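Local coordinates for DUF115 domain-containing protein (Magnetospirillum magneticum AMB-1, PDB 5MU5), which probably transfers sugar onto flagellin as a Maf-family glycosyltransferase and is involved in the formation of bacterial flagella, at residues Arg297-Ser302 / Pro317-Leu322; Val275-Ser280 / Arg407-Phe412; Tyr99-Arg104 / Arg626-Gln631. One frame throughout, in Å; residues are numbered along the deposited sequence.

In the fold
Contacts 1 and 2 are buried neighbours in one sheet, their centres 9 Å apart: strand 299-303 of contact 1 lies directly beside strand 275-278 of contact 2, and Val299 and Ile301 exchange backbone hydrogen bonds with Phe276. Both rely on parallel strand pairing with apolar side chains on the faces, although contact 1 adds polar side chains and contact 2 an aromatic cluster. Contact 3 lies on the far side of the chain's centre, about 52 Å from either of the others between centres. Only partly buried, it joins two helices through charged side chains, and its two segments belong to the N-terminal and helical bundle families rather than to the central MptE-like one.

Contact 1: residues Arg297-Ser302 / Pro317-Leu322; sequences RAVIIS and PDFQML
The Phe319 ring presents its edge to strand 299-302, with Val299 CG1 near the ring plane at 4.0 Å from Phe319 CD2 and Ile301 CG1 near it too. The Asp318 carboxylate turns its OD2 to the backbone, taking Ile300 N on the anti lone pair at 2.7 Å in a nearly straight bond. The Gln320 amide is met differently: Ser302 OG gives its hydrogen to Gln320 OE1 at 3.0 Å, from 29° out of the carbonyl plane. Ser302 OG stands anti to its own backbone N (chi1 178°), while a bend at chi2 of 68° sets Gln320 CD on course for it. On its other branch, Gln320 NE2 donates to Gly304 O. Replacing Gln320 with an alanine would probably deprive Ser302 OG of this acceptor and Gly304 O of this donor.

On the side of the sheet that carries Phe319, Ile301 CG2 lies 3.6 Å from Met321 CG, and Met321 reaches on to helix 393-404. Beneath the side chains the strands run parallel. Ile300 O takes two donors, Asp318 N and Phe319 N; further along, Ser302 N binds Phe319 O at 2.9 Å and Met321 N returns to Ser302 O at 2.8 Å. These are the two strands of a beta-alpha-beta unit whose helix is 307-312, and Ser302, Pro317 and Gln320 pack against that helix.

The chemistry divides along the strands. Where regular pairing begins, a carboxylate stands in for a backbone acceptor, and Lys518, salt-bridged to the same OD2, is likely to balance its charge; at the other end the buried serine hydroxyl finds its acceptor in Gln320 OE1, while the amide NE2 is taken up by Gly304 O.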
loop_
_atom_site.group_PDB
_atom_site.type_symbol
_atom_site.label_atom_id
_atom_site.label_comp_id
_atom_site.label_asym_id
_atom_site.label_seq_id
_atom_site.Cartn_x
_atom_site.Cartn_y
_atom_site.Cartn_z
ATOM N N ARG A 297 -24.858 -30.877 -1.651
ATOM C CA ARG A 297 -25.715 -29.707 -1.820
ATOM C C ARG A 297 -25.094 -28.355 -1.414
ATOM O O ARG A 297 -25.802 -27.363 -1.199
ATOM C CB ARG A 297 -27.039 -29.911 -1.104
ATOM C CG ARG A 297 -26.951 -30.010 0.405
ATOM C CD ARG A 297 -28.299 -30.438 0.958
ATOM N NE ARG A 297 -28.197 -30.983 2.305
ATOM C CZ ARG A 297 -27.718 -32.191 2.599
ATOM N NH1 ARG A 297 -27.274 -33.002 1.636
ATOM N NH2 ARG A 297 -27.667 -32.587 3.869
ATOM N N ALA A 298 -23.773 -28.302 -1.347
ATOM C CA ALA A 298 -23.069 -27.045 -1.128
ATOM C C ALA A 298 -21.855 -26.982 -2.031
ATOM O O ALA A 298 -21.277 -28.007 -2.374
ATOM C CB ALA A 298 -22.644 -26.912 0.320
ATOM N N VAL A 299 -21.438 -25.775 -2.394
ATOM C CA VAL A 299 -20.255 -25.637 -3.228
ATOM C C VAL A 299 -19.056 -25.606 -2.301
ATOM O O VAL A 299 -19.064 -24.841 -1.357
ATOM C CB VAL A 299 -20.357 -24.371 -4.087
ATOM C CG1 VAL A 299 -19.034 -24.062 -4.781
ATOM C CG2 VAL A 299 -21.496 -24.565 -5.084
ATOM N N ILE A 300 -18.060 -26.461 -2.542
ATOM C CA ILE A 300 -16.864 -26.501 -1.705
ATOM C C ILE A 300 -15.753 -25.684 -2.353
ATOM O O ILE A 300 -15.311 -26.000 -3.456
ATOM C CB ILE A 300 -16.325 -27.922 -1.510
ATOM C CG1 ILE A 300 -17.407 -28.882 -1.020
ATOM C CG2 ILE A 300 -15.142 -27.908 -0.552
ATOM C CD1 ILE A 300 -18.118 -28.469 0.244
ATOM N N ILE A 301 -15.336 -24.622 -1.675
ATOM C CA ILE A 301 -14.229 -23.801 -2.120
ATOM C C ILE A 301 -13.058 -24.105 -1.186
ATOM O O ILE A 301 -13.097 -23.811 0.017
ATOM C CB ILE A 301 -14.597 -22.314 -2.117
ATOM C CG1 ILE A 301 -15.682 -22.078 -3.158
ATOM C CG2 ILE A 301 -13.378 -21.454 -2.429
ATOM C CD1 ILE A 301 -16.044 -20.637 -3.374
ATOM N N SER A 302 -12.035 -24.737 -1.749
ATOM C CA SER A 302 -10.859 -25.140 -1.017
ATOM C C SER A 302 -9.824 -24.068 -1.195
ATOM O O SER A 302 -9.490 -23.717 -2.311
ATOM C CB SER A 302 -10.319 -26.469 -1.562
ATOM O OG SER A 302 -9.135 -26.856 -0.870
ATOM N N PRO A 317 -13.415 -30.870 -3.586
ATOM C CA PRO A 317 -13.592 -29.444 -3.833
ATOM C C PRO A 317 -14.214 -29.187 -5.203
ATOM O O PRO A 317 -13.894 -29.876 -6.159
ATOM C CB PRO A 317 -12.166 -28.889 -3.845
ATOM C CG PRO A 317 -11.317 -29.920 -3.239
ATOM C CD PRO A 317 -12.012 -31.234 -3.359
ATOM N N ASP A 318 -15.088 -28.200 -5.292
ATOM C CA ASP A 318 -15.627 -27.763 -6.565
ATOM C C ASP A 318 -14.641 -26.767 -7.146
ATOM O O ASP A 318 -14.350 -26.771 -8.344
ATOM C CB ASP A 318 -16.994 -27.150 -6.346
ATOM C CG ASP A 318 -18.029 -28.190 -5.842
ATOM O OD1 ASP A 318 -18.427 -29.050 -6.660
ATOM O OD2 ASP A 318 -18.455 -28.135 -4.650
ATOM N N PHE A 319 -14.096 -25.923 -6.275
ATOM C CA PHE A 319 -13.072 -24.969 -6.674
ATOM C C PHE A 319 -11.880 -25.070 -5.768
ATOM O O PHE A 319 -12.038 -25.286 -4.570
ATOM C CB PHE A 319 -13.617 -23.545 -6.685
ATOM C CG PHE A 319 -14.731 -23.357 -7.662
ATOM C CD1 PHE A 319 -14.473 -23.377 -9.025
ATOM C CD2 PHE A 319 -16.038 -23.195 -7.232
ATOM C CE1 PHE A 319 -15.492 -23.218 -9.948
ATOM C CE2 PHE A 319 -17.063 -23.039 -8.146
ATOM C CZ PHE A 319 -16.785 -23.061 -9.511
ATOM N N GLN A 320 -10.698 -24.957 -6.363
ATOM C CA GLN A 320 -9.443 -24.894 -5.630
ATOM C C GLN A 320 -8.848 -23.502 -5.875
ATOM O O GLN A 320 -8.677 -23.072 -7.023
ATOM C CB GLN A 320 -8.482 -26.004 -6.086
ATOM C CG GLN A 320 -7.059 -25.900 -5.539
ATOM C CD GLN A 320 -6.985 -26.149 -4.042
ATOM O OE1 GLN A 320 -7.716 -26.982 -3.500
ATOM N NE2 GLN A 320 -6.094 -25.438 -3.369
ATOM N N MET A 321 -8.540 -22.799 -4.786
ATOM C CA MET A 321 -8.048 -21.427 -4.888
ATOM C C MET A 321 -6.546 -21.371 -4.702
ATOM O O MET A 321 -5.975 -22.099 -3.856
ATOM C CB MET A 321 -8.689 -20.532 -3.845
ATOM C CG MET A 321 -10.192 -20.619 -3.757
ATOM S SD MET A 321 -11.077 -20.045 -5.203
ATOM C CE MET A 321 -10.336 -18.411 -5.387
ATOM N N LEU A 322 -5.911 -20.518 -5.503
ATOM C CA LEU A 322 -4.495 -20.257 -5.363
ATOM C C LEU A 322 -4.247 -18.770 -5.570
ATOM O O LEU A 322 -4.666 -18.211 -6.590
ATOM C CB LEU A 322 -3.694 -21.064 -6.365
ATOM C CG LEU A 322 -2.187 -21.039 -6.156
ATOM C CD1 LEU A 322 -1.799 -21.657 -4.814
ATOM C CD2 LEU A 322 -1.482 -21.753 -7.310
#

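Contact 2: residues Val275-Ser280 / Arg407-Phe412; sequences VFIVGS and RELYLF. With SO4 (sulfate ion), chain B.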
loop_
_atom_site.group_PDB
_atom_site.type_symbol
_atom_site.label_atom_id
_atom_site.label_comp_id
_atom_site.label_asym_id
_atom_site.label_seq_id
_atom_site.Cartn_x
_atom_site.Cartn_y
_atom_site.Cartn_z
ATOM N N VAL A 275 -22.198 -21.902 -0.005
ATOM C CA VAL A 275 -20.820 -22.217 -0.285
ATOM C C VAL A 275 -20.067 -22.437 1.034
ATOM O O VAL A 275 -20.284 -21.728 2.025
ATOM C CB VAL A 275 -20.168 -21.121 -1.163
ATOM C CG1 VAL A 275 -19.942 -19.847 -0.375
ATOM C CG2 VAL A 275 -18.846 -21.620 -1.715
ATOM N N PHE A 276 -19.220 -23.465 1.036
ATOM C CA PHE A 276 -18.337 -23.764 2.141
ATOM C C PHE A 276 -16.947 -23.335 1.751
ATOM O O PHE A 276 -16.392 -23.865 0.783
ATOM C CB PHE A 276 -18.281 -25.249 2.460
ATOM C CG PHE A 276 -19.551 -25.816 2.982
ATOM C CD1 PHE A 276 -20.635 -25.004 3.333
ATOM C CD2 PHE A 276 -19.649 -27.168 3.162
ATOM C CE1 PHE A 276 -21.779 -25.556 3.837
ATOM C CE2 PHE A 276 -20.803 -27.723 3.666
ATOM C CZ PHE A 276 -21.864 -26.926 3.999
ATOM N N ILE A 277 -16.410 -22.364 2.489
ATOM C CA ILE A 277 -15.067 -21.844 2.259
ATOM C C ILE A 277 -14.192 -22.485 3.297
ATOM O O ILE A 277 -14.435 -22.335 4.482
ATOM C CB ILE A 277 -15.051 -20.321 2.362
ATOM C CG1 ILE A 277 -15.805 -19.752 1.159
ATOM C CG2 ILE A 277 -13.624 -19.799 2.364
ATOM C CD1 ILE A 277 -16.363 -18.376 1.368
ATOM N N VAL A 278 -13.186 -23.215 2.842
ATOM C CA VAL A 278 -12.400 -24.042 3.717
ATOM C C VAL A 278 -10.958 -23.600 3.709
ATOM O O VAL A 278 -10.302 -23.660 2.686
ATOM C CB VAL A 278 -12.443 -25.522 3.279
ATOM C CG1 VAL A 278 -11.760 -26.392 4.305
ATOM C CG2 VAL A 278 -13.880 -25.988 3.103
ATOM N N GLY A 279 -10.476 -23.165 4.872
ATOM C CA GLY A 279 -9.073 -22.816 5.055
ATOM C C GLY A 279 -8.291 -23.950 5.688
ATOM O O GLY A 279 -8.821 -25.048 5.940
ATOM N N SER A 280 -7.032 -23.664 5.994
ATOM C CA SER A 280 -6.124 -24.666 6.541
ATOM C C SER A 280 -6.009 -24.709 8.074
ATOM O O SER A 280 -5.145 -25.376 8.603
ATOM C CB SER A 280 -4.735 -24.506 5.889
ATOM O OG SER A 280 -4.189 -23.220 6.121
ATOM N N ARG A 407 -23.987 -16.024 -1.667
ATOM C CA ARG A 407 -24.401 -15.130 -0.611
ATOM C C ARG A 407 -24.509 -15.781 0.764
ATOM O O ARG A 407 -24.242 -15.119 1.766
ATOM C CB ARG A 407 -25.703 -14.457 -1.008
ATOM C CG ARG A 407 -25.565 -13.548 -2.239
ATOM C CD ARG A 407 -24.740 -12.309 -1.924
ATOM N NE ARG A 407 -24.564 -11.422 -3.081
ATOM C CZ ARG A 407 -23.562 -11.480 -3.949
ATOM N NH1 ARG A 407 -22.604 -12.398 -3.832
ATOM N NH2 ARG A 407 -23.496 -10.599 -4.935
ATOM N N GLU A 408 -24.862 -17.062 0.812
ATOM C CA GLU A 408 -24.886 -17.809 2.036
ATOM C C GLU A 408 -23.540 -18.520 2.123
ATOM O O GLU A 408 -23.233 -19.398 1.329
ATOM C CB GLU A 408 -26.050 -18.784 2.044
ATOM C CG GLU A 408 -26.331 -19.387 3.422
ATOM C CD GLU A 408 -27.443 -20.429 3.394
ATOM O OE1 GLU A 408 -28.348 -20.303 2.551
ATOM O OE2 GLU A 408 -27.431 -21.365 4.216
ATOM N N LEU A 409 -22.727 -18.110 3.079
ATOM C CA LEU A 409 -21.349 -18.572 3.187
ATOM C C LEU A 409 -21.094 -19.220 4.513
ATOM O O LEU A 409 -21.517 -18.704 5.530
ATOM C CB LEU A 409 -20.391 -17.382 3.114
ATOM C CG LEU A 409 -19.921 -16.830 1.783
ATOM C CD1 LEU A 409 -21.069 -16.469 0.865
ATOM C CD2 LEU A 409 -19.064 -15.605 2.044
ATOM N N TYR A 410 -20.351 -20.321 4.491
ATOM C CA TYR A 410 -19.928 -20.991 5.705
ATOM C C TYR A 410 -18.422 -21.102 5.691
ATOM O O TYR A 410 -17.835 -21.621 4.737
ATOM C CB TYR A 410 -20.570 -22.360 5.818
ATOM C CG TYR A 410 -22.065 -22.270 5.958
ATOM C CD1 TYR A 410 -22.878 -22.156 4.846
ATOM C CD2 TYR A 410 -22.668 -22.265 7.210
ATOM C CE1 TYR A 410 -24.247 -22.047 4.976
ATOM C CE2 TYR A 410 -24.039 -22.167 7.347
ATOM C CZ TYR A 410 -24.817 -22.055 6.226
ATOM O OH TYR A 410 -26.181 -21.965 6.351
ATOM N N LEU A 411 -17.793 -20.598 6.743
ATOM C CA LEU A 411 -16.349 -20.727 6.882
ATOM C C LEU A 411 -15.949 -21.899 7.778
ATOM O O LEU A 411 -16.430 -22.055 8.889
ATOM C CB LEU A 411 -15.740 -19.452 7.439
ATOM C CG LEU A 411 -16.121 -18.130 6.790
ATOM C CD1 LEU A 411 -15.427 -17.036 7.588
ATOM C CD2 LEU A 411 -15.764 -18.053 5.315
ATOM N N PHE A 412 -15.032 -22.705 7.275
ATOM C CA PHE A 412 -14.471 -23.814 8.006
ATOM C C PHE A 412 -12.953 -23.706 7.903
ATOM O O PHE A 412 -12.417 -23.308 6.859
ATOM C CB PHE A 412 -14.929 -25.138 7.401
ATOM C CG PHE A 412 -16.410 -25.350 7.446
ATOM C CD1 PHE A 412 -17.206 -24.917 6.407
ATOM C CD2 PHE A 412 -16.990 -26.024 8.498
ATOM C CE1 PHE A 412 -18.575 -25.142 6.426
ATOM C CE2 PHE A 412 -18.349 -26.239 8.539
ATOM C CZ PHE A 412 -19.145 -25.806 7.501
HETATM S S SO4 B . -2.456 -21.956 2.756
HETATM O O1 SO4 B . -3.873 -21.958 3.201
HETATM O O2 SO4 B . -1.662 -22.649 3.819
HETATM O O3 SO4 B . -1.981 -20.542 2.586
HETATM O O4 SO4 B . -2.384 -22.639 1.426
#
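Tyr410 O accepts a hydrogen bond from Ile277 N at 2.8 Å, and Phe276 CA-H lies against the same oxygen as a weaker CA-H...O contact, 3.4 Å from Phe276 CA to Tyr410 O. The pattern repeats along this parallel pair. Val275 N binds Glu408 O, Tyr410 N binds Val275 O, Phe412 N binds Ile277 O, and Gly279 N ends the ladder on Phe412 O at 2.8 Å.

One face of the sheet carries an aromatic cluster. Phe412 drives its edge into the Phe276 face, CE1 standing 3.6 Å above the Phe276 plane and offset toward the rim; the two planes meet at 62°. Tyr410 comes at Phe276 obliquely, its CB 3.6 Å from Phe276 CD1. At the far end of the tyrosine, OH bonds to the anti lone pair of Glu408 OE2, a link within the strand that would hold the ring's tip in place.

The other face is aliphatic. Val275 CG1 sits in the crowded position between backbone N and carbonyl carbon (chi1 72°), which brings it 3.7 Å from Leu409 CG. Ile277 splits its contacts, CD1 crossing to Leu409 while CB lies 3.8 Å from Leu411 CD2, the isoleucine and Leu411 side by side.

Just past the strand, Ser280 OG and Thr305 OG1 hold a sulfate ion, probably from the crystallisation liquor, beyond the C-terminal end of strand 275-278.

Both strands belong to the long, mainly parallel sheet of the MptE-like region: 299-303 continues it beyond 275-278, and 488-491 beyond 408-412, with Phe490 stacked on Tyr410. Helix 284-294 covers the aromatic face, touching Phe276, Val278 and Phe412.

Contact 3: residues Tyr99-Arg104 / Arg626-Gln631; sequences YNILKR and RDEFHQ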
loop_
_atom_site.group_PDB
_atom_site.type_symbol
_atom_site.label_atom_id
_atom_site.label_comp_id
_atom_site.label_asym_id
_atom_site.label_seq_id
_atom_site.Cartn_x
_atom_site.Cartn_y
_atom_site.Cartn_z
ATOM N N TYR A 99 25.581 -0.358 -1.767
ATOM C CA TYR A 99 26.931 -0.818 -1.431
ATOM C C TYR A 99 27.981 0.060 -2.141
ATOM O O TYR A 99 28.962 0.503 -1.503
ATOM C CB TYR A 99 27.105 -2.304 -1.787
ATOM C CG TYR A 99 28.458 -2.859 -1.434
ATOM C CD1 TYR A 99 29.509 -2.800 -2.341
ATOM C CD2 TYR A 99 28.691 -3.441 -0.190
ATOM C CE1 TYR A 99 30.751 -3.295 -2.018
ATOM C CE2 TYR A 99 29.935 -3.946 0.139
ATOM C CZ TYR A 99 30.960 -3.865 -0.782
ATOM O OH TYR A 99 32.207 -4.359 -0.483
ATOM N N ASN A 100 27.762 0.353 -3.431
ATOM C CA ASN A 100 28.762 1.107 -4.188
ATOM C C ASN A 100 28.924 2.542 -3.764
ATOM O O ASN A 100 30.049 3.013 -3.657
ATOM C CB ASN A 100 28.511 1.065 -5.692
ATOM C CG ASN A 100 28.792 -0.298 -6.294
ATOM O OD1 ASN A 100 29.179 -1.235 -5.608
ATOM N ND2 ASN A 100 28.567 -0.414 -7.579
ATOM N N ILE A 101 27.823 3.249 -3.526
ATOM C CA ILE A 101 27.961 4.630 -3.125
ATOM C C ILE A 101 28.687 4.726 -1.789
ATOM O O ILE A 101 29.512 5.602 -1.601
ATOM C CB ILE A 101 26.629 5.427 -3.103
ATOM C CG1 ILE A 101 25.685 4.957 -1.983
ATOM C CG2 ILE A 101 25.996 5.424 -4.493
ATOM C CD1 ILE A 101 24.425 5.785 -1.873
ATOM N N LEU A 102 28.400 3.815 -0.871
ATOM C CA LEU A 102 29.038 3.860 0.443
ATOM C C LEU A 102 30.498 3.484 0.407
ATOM O O LEU A 102 31.329 4.125 1.072
ATOM C CB LEU A 102 28.306 2.946 1.419
ATOM C CG LEU A 102 26.885 3.392 1.702
ATOM C CD1 LEU A 102 26.285 2.394 2.675
ATOM C CD2 LEU A 102 26.849 4.809 2.261
ATOM N N LYS A 103 30.809 2.444 -0.356
ATOM C CA LYS A 103 32.181 2.025 -0.510
ATOM C C LYS A 103 33.046 3.148 -1.135
ATOM O O LYS A 103 34.124 3.458 -0.625
ATOM C CB LYS A 103 32.238 0.764 -1.343
ATOM C CG LYS A 103 33.644 0.323 -1.654
ATOM C CD LYS A 103 33.655 -0.824 -2.652
ATOM C CE LYS A 103 35.068 -1.072 -3.175
ATOM N NZ LYS A 103 36.051 -1.162 -2.056
ATOM N N ARG A 104 32.577 3.751 -2.226
ATOM C CA ARG A 104 33.324 4.828 -2.882
ATOM C C ARG A 104 33.498 6.061 -1.979
ATOM O O ARG A 104 34.577 6.681 -1.943
ATOM C CB ARG A 104 32.658 5.223 -4.185
ATOM C CG ARG A 104 32.857 4.208 -5.302
ATOM C CD ARG A 104 31.991 4.532 -6.515
ATOM N NE ARG A 104 32.381 5.787 -7.154
ATOM C CZ ARG A 104 31.890 6.252 -8.307
ATOM N NH1 ARG A 104 30.971 5.579 -8.992
ATOM N NH2 ARG A 104 32.325 7.403 -8.786
ATOM N N ARG A 626 25.423 10.232 -8.599
ATOM C CA ARG A 626 25.033 10.423 -9.977
ATOM C C ARG A 626 25.579 9.289 -10.811
ATOM O O ARG A 626 24.861 8.664 -11.575
ATOM C CB ARG A 626 25.554 11.759 -10.505
ATOM C CG ARG A 626 25.010 12.158 -11.870
ATOM C CD ARG A 626 25.884 13.211 -12.555
ATOM N NE ARG A 626 27.221 12.668 -12.745
ATOM C CZ ARG A 626 27.551 11.732 -13.640
ATOM N NH1 ARG A 626 26.650 11.222 -14.472
ATOM N NH2 ARG A 626 28.796 11.281 -13.686
ATOM N N ASP A 627 26.852 9.012 -10.635
ATOM C CA ASP A 627 27.517 8.017 -11.456
ATOM C C ASP A 627 26.968 6.601 -11.204
ATOM O O ASP A 627 26.701 5.866 -12.145
ATOM C CB ASP A 627 29.013 8.053 -11.178
ATOM C CG ASP A 627 29.785 7.189 -12.114
ATOM O OD1 ASP A 627 29.473 7.200 -13.318
ATOM O OD2 ASP A 627 30.708 6.498 -11.653
ATOM N N GLU A 628 26.801 6.233 -9.933
ATOM C CA GLU A 628 26.247 4.932 -9.583
ATOM C C GLU A 628 24.781 4.824 -9.957
ATOM O O GLU A 628 24.324 3.752 -10.326
ATOM C CB GLU A 628 26.442 4.628 -8.107
ATOM C CG GLU A 628 27.907 4.424 -7.739
ATOM C CD GLU A 628 28.553 3.197 -8.386
ATOM O OE1 GLU A 628 27.820 2.275 -8.837
ATOM O OE2 GLU A 628 29.814 3.150 -8.432
ATOM N N PHE A 629 24.044 5.924 -9.880
ATOM C CA PHE A 629 22.654 5.898 -10.294
ATOM C C PHE A 629 22.582 5.519 -11.780
ATOM O O PHE A 629 21.735 4.718 -12.166
ATOM C CB PHE A 629 21.996 7.241 -10.008
ATOM C CG PHE A 629 20.502 7.242 -10.158
ATOM C CD1 PHE A 629 19.687 6.738 -9.145
ATOM C CD2 PHE A 629 19.899 7.787 -11.295
ATOM C CE1 PHE A 629 18.301 6.744 -9.268
ATOM C CE2 PHE A 629 18.511 7.803 -11.419
ATOM C CZ PHE A 629 17.712 7.276 -10.405
ATOM N N HIS A 630 23.485 6.086 -12.589
ATOM C CA HIS A 630 23.617 5.733 -14.013
ATOM C C HIS A 630 23.996 4.277 -14.247
ATOM O O HIS A 630 23.422 3.620 -15.120
ATOM C CB HIS A 630 24.647 6.617 -14.719
ATOM C CG HIS A 630 24.055 7.801 -15.401
ATOM N ND1 HIS A 630 23.847 7.840 -16.764
ATOM C CD2 HIS A 630 23.609 8.984 -14.913
ATOM C CE1 HIS A 630 23.305 9.000 -17.088
ATOM N NE2 HIS A 630 23.152 9.714 -15.985
ATOM N N GLN A 631 24.987 3.778 -13.517
ATOM C CA GLN A 631 25.344 2.372 -13.644
ATOM C C GLN A 631 24.142 1.492 -13.299
ATOM O O GLN A 631 23.888 0.510 -13.983
ATOM C CB GLN A 631 26.557 2.000 -12.799
ATOM C CG GLN A 631 27.886 2.357 -13.458
ATOM C CD GLN A 631 29.105 2.011 -12.597
ATOM O OE1 GLN A 631 29.117 1.010 -11.863
ATOM N NE2 GLN A 631 30.141 2.844 -12.688
#
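Arg104 and Glu628 reach toward each other tip to tip, with the guanidinium and carboxylate planes turned 78° apart. Arg104 NH1 points straight at Glu628 OE2, 2.7 Å away and in the guanidinium plane, although the carboxylate is met on its anti side and from well out of its own plane. The same NH1 has a second acceptor at the guanidinium edge: Asp627 OD2, 2.8 Å from it, on a side chain that crosses the arginine at about a right angle. A weak bond from Arg104 NH2 to this Asp627 OD2 completes the network.

Asn100 crosses Glu628 at about a right angle too. Its ND2 donates to Glu628 OE1 at 3.1 Å, the oxygen lying in the amide plane while the donor stands above the carboxylate plane. A bend at chi2 (-65°) in Glu628 carries CD toward Asn100 CB; with OE1 bound to Asn100 and OE2 to Arg104, both carboxylate oxygens are engaged by helix 92-107. Behind the polar groups, Ile101 CG2 packs 3.7 Å from Glu628 CB.

The two helices run roughly antiparallel, their segment axes 9.8 Å apart at closest, and fasten the N-terminal region to the C-terminal helical bundle; Ile101 also touches Tyr605 and Phe621.

Two acids converge on one guanidinium nitrogen, so the arginine would probably offset the repulsion between the two carboxylates and is likely to keep both ionised, in a helix junction that is polar at its partly exposed side and apolar at Ile101.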